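Local coordinates for protein 1,3,6,8-tetrahydroxynaphthalene synthase (PDB 1U0M) that condenses five malonyl-CoA units into a pentaketide and cyclises it to 1,3,6,8-tetrahydroxynaphthalene, a precursor of melanin and naphthoquinone metabolites, at residues H22-T25 against M26-L30. Residues are numbered along the deposited sequence; the frame is centred on the assembly and turned at random.
Sequences HVIT and MEETL
Thr25 and Glu28 grip each other where strand 22-25 turns into helix 26-37. Thr25 OG1, held between its backbone N and carbonyl carbon (chi1 66°), accepts from Glu28 N at 3.1 Å, a nearly straight bond of 165°; threonine suits an N-cap because its short hydroxyl reaches a backbone NH that the helix itself cannot pair. Glutamate has the length to answer: its chain, extended beyond CG, crosses the threonine at about a right angle and brings OE2 to weak bonds with Thr25 N at 3.3 Å and Thr25 OG1 at 2.9 Å. With an alanine here, Thr25 N and the hydroxyl would probably lose their carboxylate partner, while the backbone half of the cap survived. On the tight side Thr29 N bonds Thr25 O at 3.0 Å, and buried Ile24 suits its place by laying an apolar branch, CD1, against Thr29 OG1 at 3.6 Å while touching Arg58 of strand 57-60. The carboxylate side is looser: a water donates to both Glu28 OE2 and Val23 O, and the exposed Val23 side chain adds little. Such reciprocal bonds between N-cap and third residue beyond define a capping box, here starting a helix in the N-terminal domain of this thiolase-fold synthase.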
# COMPACT_ATOMS: atom_id res chain seq x y z
N HIS A 22 14.45 -9.87 -22.45
CA HIS A 22 15.67 -10.58 -22.09
C HIS A 22 15.30 -11.89 -21.38
O HIS A 22 14.58 -11.90 -20.39
CB HIS A 22 16.51 -9.67 -21.20
CG HIS A 22 16.78 -8.33 -21.82
ND1 HIS A 22 17.55 -8.18 -22.96
CD2 HIS A 22 16.38 -7.08 -21.47
CE1 HIS A 22 17.61 -6.90 -23.28
NE2 HIS A 22 16.92 -6.21 -22.39
N VAL A 23 15.79 -13.01 -21.91
CA VAL A 23 15.47 -14.32 -21.36
C VAL A 23 16.65 -15.04 -20.75
O VAL A 23 17.75 -15.02 -21.29
CB VAL A 23 14.90 -15.26 -22.45
CG1 VAL A 23 14.65 -16.64 -21.86
CG2 VAL A 23 13.62 -14.68 -23.02
N ILE A 24 16.42 -15.68 -19.61
CA ILE A 24 17.47 -16.46 -18.98
C ILE A 24 16.91 -17.87 -18.78
O ILE A 24 15.84 -18.07 -18.17
CB ILE A 24 17.98 -15.86 -17.64
CG1 ILE A 24 19.08 -16.75 -17.07
CG2 ILE A 24 16.84 -15.66 -16.67
CD1 ILE A 24 19.82 -16.19 -15.87
N THR A 25 17.63 -18.84 -19.34
CA THR A 25 17.25 -20.25 -19.27
C THR A 25 17.75 -20.91 -18.00
O THR A 25 18.60 -20.38 -17.28
CB THR A 25 17.85 -21.04 -20.43
OG1 THR A 25 19.28 -21.06 -20.28
CG2 THR A 25 17.50 -20.41 -21.79
N MET A 26 17.21 -22.09 -17.73
CA MET A 26 17.59 -22.89 -16.58
C MET A 26 19.09 -23.15 -16.62
O MET A 26 19.79 -22.96 -15.63
CB MET A 26 16.86 -24.23 -16.65
CG MET A 26 17.39 -25.28 -15.70
SD MET A 26 16.73 -25.05 -14.09
CE MET A 26 17.71 -23.75 -13.49
N GLU A 27 19.55 -23.61 -17.78
CA GLU A 27 20.95 -23.94 -17.99
C GLU A 27 21.85 -22.76 -17.66
O GLU A 27 22.84 -22.92 -16.95
CB GLU A 27 21.18 -24.36 -19.45
CG GLU A 27 22.15 -25.54 -19.58
CD GLU A 27 23.00 -25.49 -20.85
OE1 GLU A 27 22.43 -25.39 -21.95
OE2 GLU A 27 24.25 -25.56 -20.73
N GLU A 28 21.51 -21.59 -18.19
CA GLU A 28 22.28 -20.38 -17.95
C GLU A 28 22.36 -20.06 -16.47
O GLU A 28 23.42 -19.70 -15.95
CB GLU A 28 21.66 -19.19 -18.67
CG GLU A 28 21.72 -19.26 -20.18
CD GLU A 28 20.76 -18.27 -20.80
OE1 GLU A 28 20.79 -17.09 -20.40
OE2 GLU A 28 19.98 -18.67 -21.69
N THR A 29 21.22 -20.18 -15.79
CA THR A 29 21.15 -19.90 -14.36
C THR A 29 22.16 -20.76 -13.62
O THR A 29 22.91 -20.26 -12.77
CB THR A 29 19.75 -20.19 -13.77
OG1 THR A 29 18.79 -19.28 -14.32
CG2 THR A 29 19.77 -20.02 -12.26
N LEU A 30 22.19 -22.05 -13.97
CA LEU A 30 23.12 -22.99 -13.33
C LEU A 30 24.57 -22.60 -13.58
O LEU A 30 25.38 -22.68 -12.67
CB LEU A 30 22.86 -24.41 -13.84
CG LEU A 30 21.90 -25.27 -12.99
CD1 LEU A 30 20.68 -24.47 -12.64
CD2 LEU A 30 21.52 -26.54 -13.74
O HOH W 1 18.56 -17.28 -23.43
O HOH W 2 19.97 -14.06 -21.28
O HOH W 3 16.12 -19.05 -15.53